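Local coordinates for ferric uptake regulation protein (Helicobacter pylori, PDB 2XIG) that probably represses iron-responsive genes, using ferrous iron as the cofactor that lets its dimer bind their operators, at residues Leu4-Leu7 with Glu8-Leu11; Gln54-Lys57 with Asn58-Ile61; Trp141-Glu144 with Cys145-Glu149. The protein carries 2 engineered substitutions. All blocks are in the same frame, centred on the assembly; numbering follows the deposited sequence.

Contact 1 of 3, residues Leu4-Leu7 with Glu8-Leu11; sequences LETL and ESIL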
loop_
_atom_site.group_PDB
_atom_site.type_symbol
_atom_site.label_atom_id
_atom_site.label_comp_id
_atom_site.label_asym_id
_atom_site.label_seq_id
_atom_site.Cartn_x
_atom_site.Cartn_y
_atom_site.Cartn_z
ATOM N N LEU C 4 -18.654 25.349 -18.004
ATOM C CA LEU C 4 -18.427 26.783 -17.892
ATOM C C LEU C 4 -18.245 27.460 -19.250
ATOM O O LEU C 4 -18.246 28.689 -19.340
ATOM C CB LEU C 4 -17.188 27.049 -17.033
ATOM C CG LEU C 4 -17.226 26.583 -15.580
ATOM C CD1 LEU C 4 -16.018 27.127 -14.840
ATOM C CD2 LEU C 4 -18.521 27.025 -14.909
ATOM N N GLU C 5 -18.088 26.656 -20.300
ATOM C CA GLU C 5 -17.666 27.163 -21.601
ATOM C C GLU C 5 -18.068 26.166 -22.687
ATOM O O GLU C 5 -18.102 24.958 -22.444
ATOM C CB GLU C 5 -16.144 27.387 -21.582
ATOM C CG GLU C 5 -15.538 28.024 -22.814
ATOM C CD GLU C 5 -14.034 28.247 -22.678
ATOM O OE1 GLU C 5 -13.407 28.738 -23.641
ATOM O OE2 GLU C 5 -13.471 27.930 -21.609
ATOM N N THR C 6 -18.393 26.663 -23.880
ATOM C CA THR C 6 -18.720 25.762 -24.981
ATOM C C THR C 6 -17.481 24.970 -25.406
ATOM O O THR C 6 -16.351 25.454 -25.298
ATOM C CB THR C 6 -19.262 26.505 -26.226
ATOM O OG1 THR C 6 -18.222 27.308 -26.795
ATOM C CG2 THR C 6 -20.449 27.372 -25.866
ATOM N N LEU C 7 -17.703 23.762 -25.907
ATOM C CA LEU C 7 -16.610 22.961 -26.452
ATOM C C LEU C 7 -15.879 23.735 -27.544
ATOM O O LEU C 7 -14.649 23.750 -27.592
ATOM C CB LEU C 7 -17.137 21.641 -27.016
ATOM C CG LEU C 7 -16.092 20.705 -27.632
ATOM C CD1 LEU C 7 -14.909 20.545 -26.689
ATOM C CD2 LEU C 7 -16.708 19.351 -27.971
ATOM N N GLU C 8 -16.646 24.378 -28.425
ATOM C CA GLU C 8 -16.066 25.096 -29.555
ATOM C C GLU C 8 -15.106 26.187 -29.098
ATOM O O GLU C 8 -14.025 26.357 -29.664
ATOM C CB GLU C 8 -17.166 25.707 -30.432
ATOM C CG GLU C 8 -18.023 24.679 -31.159
ATOM C CD GLU C 8 -19.125 24.095 -30.286
ATOM O OE1 GLU C 8 -19.863 23.219 -30.782
ATOM O OE2 GLU C 8 -19.265 24.510 -29.116
ATOM N N SER C 9 -15.520 26.929 -28.080
ATOM C CA SER C 9 -14.696 27.983 -27.496
ATOM C C SER C 9 -13.388 27.408 -26.945
ATOM O O SER C 9 -12.312 27.989 -27.102
ATOM C CB SER C 9 -15.473 28.685 -26.381
ATOM O OG SER C 9 -14.641 29.591 -25.691
ATOM N N ILE C 10 -13.486 26.252 -26.299
ATOM C CA ILE C 10 -12.301 25.593 -25.753
ATOM C C ILE C 10 -11.356 25.158 -26.873
ATOM O O ILE C 10 -10.142 25.399 -26.814
ATOM C CB ILE C 10 -12.699 24.399 -24.860
ATOM C CG1 ILE C 10 -13.554 24.900 -23.692
ATOM C CG2 ILE C 10 -11.460 23.658 -24.357
ATOM C CD1 ILE C 10 -14.099 23.833 -22.800
ATOM N N LEU C 11 -11.914 24.544 -27.911
ATOM C CA LEU C 11 -11.092 24.109 -29.037
ATOM C C LEU C 11 -10.410 25.274 -29.767
ATOM O O LEU C 11 -9.323 25.114 -30.314
ATOM C CB LEU C 11 -11.899 23.261 -30.012
ATOM C CG LEU C 11 -12.316 21.904 -29.442
ATOM C CD1 LEU C 11 -13.154 21.134 -30.433
ATOM C CD2 LEU C 11 -11.094 21.071 -29.018
HETATM O O HOH W 1 -20.410 22.803 -26.593
#

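Contact 2 of 3, residues Gln54-Lys57 with Asn58-Ile61; sequences QKDK and NTSI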
loop_
_atom_site.group_PDB
_atom_site.type_symbol
_atom_site.label_atom_id
_atom_site.label_comp_id
_atom_site.label_asym_id
_atom_site.label_seq_id
_atom_site.Cartn_x
_atom_site.Cartn_y
_atom_site.Cartn_z
ATOM N N GLN C 54 -11.810 4.144 -31.330
ATOM C CA GLN C 54 -13.062 3.824 -32.010
ATOM C C GLN C 54 -13.105 4.483 -33.383
ATOM O O GLN C 54 -13.844 4.050 -34.264
ATOM C CB GLN C 54 -14.269 4.255 -31.174
ATOM C CG GLN C 54 -14.526 3.387 -29.950
ATOM C CD GLN C 54 -15.617 3.952 -29.056
ATOM O OE1 GLN C 54 -16.305 4.903 -29.426
ATOM N NE2 GLN C 54 -15.775 3.372 -27.872
ATOM N N LYS C 55 -12.309 5.535 -33.558
ATOM C CA LYS C 55 -12.199 6.199 -34.856
ATOM C C LYS C 55 -10.860 5.884 -35.519
ATOM O O LYS C 55 -10.802 5.621 -36.718
ATOM C CB LYS C 55 -12.387 7.713 -34.718
ATOM N N ASP C 56 -9.789 5.911 -34.732
ATOM C CA ASP C 56 -8.462 5.577 -35.234
ATOM C C ASP C 56 -7.856 4.443 -34.411
ATOM O O ASP C 56 -7.236 4.684 -33.380
ATOM C CB ASP C 56 -7.550 6.804 -35.196
ATOM C CG ASP C 56 -6.249 6.588 -35.952
ATOM O OD1 ASP C 56 -5.499 7.570 -36.133
ATOM O OD2 ASP C 56 -5.974 5.440 -36.367
ATOM N N LYS C 57 -8.027 3.214 -34.894
ATOM C CA LYS C 57 -7.687 2.008 -34.142
ATOM C C LYS C 57 -6.208 1.893 -33.792
ATOM O O LYS C 57 -5.856 1.318 -32.765
ATOM C CB LYS C 57 -8.125 0.752 -34.910
ATOM C CG LYS C 57 -9.632 0.593 -35.079
ATOM C CD LYS C 57 -10.222 1.698 -35.949
ATOM C CE LYS C 57 -9.457 1.849 -37.257
ATOM N NZ LYS C 57 -9.677 3.188 -37.877
ATOM N N ASN C 58 -5.341 2.425 -34.646
ATOM C CA ASN C 58 -3.905 2.278 -34.435
ATOM C C ASN C 58 -3.276 3.398 -33.604
ATOM O O ASN C 58 -2.062 3.598 -33.643
ATOM C CB ASN C 58 -3.179 2.113 -35.769
ATOM C CG ASN C 58 -3.677 0.918 -36.551
ATOM O OD1 ASN C 58 -3.941 -0.144 -35.983
ATOM N ND2 ASN C 58 -3.817 1.086 -37.862
ATOM N N THR C 59 -4.106 4.116 -32.851
ATOM C CA THR C 59 -3.623 5.131 -31.923
ATOM C C THR C 59 -2.888 4.487 -30.741
ATOM O O THR C 59 -3.362 3.513 -30.151
ATOM C CB THR C 59 -4.783 5.986 -31.377
ATOM O OG1 THR C 59 -5.485 6.605 -32.462
ATOM C CG2 THR C 59 -4.263 7.063 -30.437
ATOM N N SER C 60 -1.740 5.055 -30.388
ATOM C CA SER C 60 -0.914 4.532 -29.303
ATOM C C SER C 60 -1.180 5.284 -28.007
ATOM O O SER C 60 -1.447 6.502 -28.015
ATOM C CB SER C 60 0.562 4.645 -29.692
ATOM O OG SER C 60 1.391 4.687 -28.545
ATOM N N ILE C 61 -1.119 4.574 -26.887
ATOM C CA ILE C 61 -1.415 5.201 -25.601
ATOM C C ILE C 61 -0.328 6.207 -25.227
ATOM O O ILE C 61 -0.601 7.188 -24.524
ATOM C CB ILE C 61 -1.662 4.159 -24.467
ATOM C CG1 ILE C 61 -2.257 4.838 -23.227
ATOM C CG2 ILE C 61 -0.386 3.389 -24.118
ATOM C CD1 ILE C 61 -2.915 3.862 -22.246
#

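Contact 3 of 3, residues Trp141-Glu144 with Cys145-Glu149; sequences WCKE and CQESE. With ZN (zinc ion), chain M.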
loop_
_atom_site.group_PDB
_atom_site.type_symbol
_atom_site.label_atom_id
_atom_site.label_comp_id
_atom_site.label_asym_id
_atom_site.label_seq_id
_atom_site.Cartn_x
_atom_site.Cartn_y
_atom_site.Cartn_z
ATOM N N TRP C 141 -16.184 4.056 1.659
ATOM C CA TRP C 141 -16.903 2.946 1.043
ATOM C C TRP C 141 -18.239 3.512 0.596
ATOM O O TRP C 141 -19.018 4.002 1.421
ATOM C CB TRP C 141 -17.151 1.811 2.040
ATOM C CG TRP C 141 -15.934 1.299 2.715
ATOM C CD1 TRP C 141 -14.643 1.458 2.306
ATOM C CD2 TRP C 141 -15.884 0.521 3.920
ATOM N NE1 TRP C 141 -13.789 0.835 3.188
ATOM C CE2 TRP C 141 -14.526 0.250 4.186
ATOM C CE3 TRP C 141 -16.856 0.025 4.800
ATOM C CZ2 TRP C 141 -14.110 -0.495 5.296
ATOM C CZ3 TRP C 141 -16.442 -0.711 5.909
ATOM C CH2 TRP C 141 -15.078 -0.965 6.144
ATOM N N CYS C 142 -18.504 3.464 -0.704
ATOM C CA CYS C 142 -19.677 4.132 -1.241
ATOM C C CYS C 142 -20.930 3.329 -0.916
ATOM O O CYS C 142 -20.854 2.186 -0.454
ATOM C CB CYS C 142 -19.539 4.342 -2.752
ATOM S SG CYS C 142 -19.917 2.880 -3.762
ATOM N N LYS C 143 -22.079 3.946 -1.148
ATOM C CA LYS C 143 -23.365 3.309 -0.906
ATOM C C LYS C 143 -23.460 1.955 -1.606
ATOM O O LYS C 143 -23.885 0.973 -1.006
ATOM C CB LYS C 143 -24.491 4.222 -1.394
ATOM C CG LYS C 143 -25.880 3.686 -1.128
ATOM C CD LYS C 143 -26.937 4.646 -1.650
ATOM C CE LYS C 143 -28.340 4.146 -1.342
ATOM N NZ LYS C 143 -28.612 2.822 -1.970
ATOM N N GLU C 144 -23.065 1.908 -2.875
ATOM C CA GLU C 144 -23.263 0.701 -3.680
ATOM C C GLU C 144 -22.411 -0.480 -3.196
ATOM O O GLU C 144 -22.868 -1.621 -3.202
ATOM C CB GLU C 144 -23.002 0.983 -5.163
ATOM C CG GLU C 144 -24.123 1.776 -5.865
ATOM C CD GLU C 144 -24.247 3.210 -5.365
ATOM O OE1 GLU C 144 -23.208 3.839 -5.066
ATOM O OE2 GLU C 144 -25.387 3.715 -5.277
ATOM N N CYS C 145 -21.181 -0.200 -2.767
ATOM C CA CYS C 145 -20.292 -1.249 -2.259
ATOM C C CYS C 145 -20.678 -1.741 -0.866
ATOM O O CYS C 145 -20.380 -2.881 -0.500
ATOM C CB CYS C 145 -18.830 -0.783 -2.264
ATOM S SG CYS C 145 -18.144 -0.617 -3.905
ATOM N N GLN C 146 -21.336 -0.885 -0.089
ATOM C CA GLN C 146 -21.782 -1.276 1.246
ATOM C C GLN C 146 -22.998 -2.198 1.169
ATOM O O GLN C 146 -23.327 -2.876 2.137
ATOM C CB GLN C 146 -22.123 -0.053 2.103
ATOM C CG GLN C 146 -20.910 0.673 2.695
ATOM C CD GLN C 146 -21.315 1.845 3.568
ATOM O OE1 GLN C 146 -21.420 2.979 3.097
ATOM N NE2 GLN C 146 -21.562 1.578 4.841
ATOM N N GLU C 147 -23.673 -2.215 0.027
ATOM C CA GLU C 147 -24.868 -3.049 -0.103
ATOM C C GLU C 147 -24.532 -4.512 0.177
ATOM O O GLU C 147 -23.543 -5.042 -0.331
ATOM C CB GLU C 147 -25.503 -2.897 -1.491
ATOM C CG GLU C 147 -26.287 -1.607 -1.674
ATOM C CD GLU C 147 -27.477 -1.507 -0.733
ATOM O OE1 GLU C 147 -28.169 -2.530 -0.535
ATOM O OE2 GLU C 147 -27.722 -0.404 -0.196
ATOM N N SER C 148 -25.348 -5.153 1.007
ATOM C CA SER C 148 -25.166 -6.566 1.298
ATOM C C SER C 148 -25.640 -7.391 0.117
ATOM O O SER C 148 -26.590 -7.013 -0.566
ATOM C CB SER C 148 -25.950 -6.958 2.551
ATOM O OG SER C 148 -26.073 -8.366 2.645
ATOM N N GLU C 149 -24.984 -8.520 -0.124
ATOM C CA GLU C 149 -25.436 -9.412 -1.181
ATOM C C GLU C 149 -26.362 -10.496 -0.634
ATOM O O GLU C 149 -26.931 -11.270 -1.394
ATOM C CB GLU C 149 -24.258 -10.014 -1.956
ATOM C CG GLU C 149 -23.599 -11.221 -1.318
ATOM C CD GLU C 149 -22.515 -11.808 -2.206
ATOM O OE1 GLU C 149 -22.525 -13.036 -2.435
ATOM O OE2 GLU C 149 -21.662 -11.036 -2.692
HETATM ZN ZN ZN M . -17.815 1.722 -4.234
HETATM O O HOH W 2 -25.806 1.161 1.117
#

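Contact 1 of 3, residues Leu4-Leu7 with Glu8-Leu11
Thr6 is the N-cap residue of helix 7-20, which opens the winged-helix DNA-binding domain of this Fur, and its side chain meets Ser9. Thr6 OG1 accepts from Ser9 N at 3.0 Å, with the N-H pointing to within 25° of straight at it. The chi1 of 67° makes this possible: OG1 sits between the backbone N and the carbonyl carbon of Thr6, turned toward the first-turn N-H of Ser9. Two backbone bonds, Ile10 N to Thr6 O and Leu11 N to Leu7 O, are the first i to i+4 bonds of the helix. On one flank, Leu7 CD1 lies 4.0 Å from Leu11 CG, the side chains crossing at a slant, and both pack onto helix 27-38. A water accepts from Leu7 N and donates to Glu8 OE2. Just ahead of the helix, Glu5 stretches out fully extended. Its carboxylate carbon CD lies 3.5 Å from Ile10 CG1, where the two side chains cross at an oblique angle. Glu5 OE1 also makes a salt bridge to Arg13, one turn beyond Ser9. Ser9 OG donates to the anti lone pair of Glu5 OE1, a short bond of 2.5 Å.

Contact 2 of 3, residues Gln54-Lys57 with Asn58-Ile61
The chain reverses through a type I beta turn from Asp56 to Thr59, with Lys57 and Asn58 at its two central positions, and Asp56 O receives Thr59 N at 3.2 Å to close it. The same oxygen takes a second bond, from the hydroxyl: Thr59 OG1 donates to Asp56 O at 2.8 Å. Both donors come from the same face of the carbonyl. The amide sits well above the plane, 46° out of it, while the hydroxyl is tilted by only 24°, so the shorter bond is also the one nearer the plane. Thr59 OG1 lies anti to its own carbonyl carbon (chi1 -58°), which turns it back over the start of the turn. There it rests against Asp56 as well, with Asp56 CB 3.4 Å from Thr59 OG1 and the two side chains crossing at about a right angle. Lys57 curls back on its own segment, bent at both chi2 and chi3, until its NZ donates to Lys55 O at 2.9 Å, approaching above the plane of that carbonyl.

Around the turn, Thr59 packs on Ile52 of helix 45-52, and Thr59 O accepts from Arg53 NE. Ser60, the N-cap residue of helix 61-73, follows directly. This is the linker of the helix-turn-helix, and in Fur proteins the helix after it is the one that usually enters the DNA major groove. The turn is therefore held chiefly by one carbonyl oxygen that accepts two hydrogen bonds: the buried threonine spends its hydroxyl on Asp56 O, while the lysine ammonium supplies a separate bond to the backbone just upstream.

Contact 3 of 3, residues Trp141-Glu144 with Cys145-Glu149
Cys142 and Cys145 meet through the zinc ion, as one CxxC half of a four-cysteine site that Cys102 and Cys105 complete. The zinc lies 2.4 Å from Cys142 SG and 2.4 Å from Cys145 SG. The S-Zn-S angle of about 109° is close to the tetrahedral value, and Cys142 SG stands 3.9 Å from Cys145 SG. They arrive by different torsions. Cys142 SG stands between its backbone N and carbonyl carbon (chi1 80°), whereas Cys145 SG is anti to its carbonyl carbon.

In the second shell, Cys145 N points at Cys142 SG, 3.5 Å away and nearly straight at 158°. That bond both caps the short, weakly bonded helix 143-146 and gives a metal-bound sulfur a donor. Gln146 N bonds to Cys142 O at 3.1 Å, nearly in line with its C=O, and further backbone bonds to Lys143 O and Glu144 O are weak. Lys143 and Glu147 run side by side, with a long salt bridge of 3.8 Å from Lys143 NZ to Glu147 OE2, while a water donates to both Glu147 OE2 and Lys143 O. Glu144 OE1 makes its salt bridge with Lys107 NZ.

Trp141, the last residue of strand 130-141, pairs in an antiparallel ladder with a strand of the third subunit and stacks on Trp141 of the fourth. Four cysteine sulfurs on one zinc would, as thiolates, leave the site with net negative charge, which the N-H to Cys142 SG would partly offset, consistent with a site that ties the C-terminal end to Cys102, at the end of strand 98-102, and Cys105 just after it.

The three contacts lie in series along the chain and none touches another. Contacts 1 and 2 belong to the DNA-binding half, with centres 24 Å apart and nearest atoms about 14 Å apart; contact 1 is the start of helix 7-20 and contact 2 leads into helix 61-73. Contact 3 sits in the dimerization half, its centre 37 Å from that of contact 1 and 36 Å from that of contact 2, with contact 1 on the opposite side of the chain's centre. Only contact 3 holds metal ligands. Contact 1 comes fairly near a different zinc site, the side chain of Ile10 lying about 11 Å from that of Glu90, whereas contact 2 is remote from all of the metal sites.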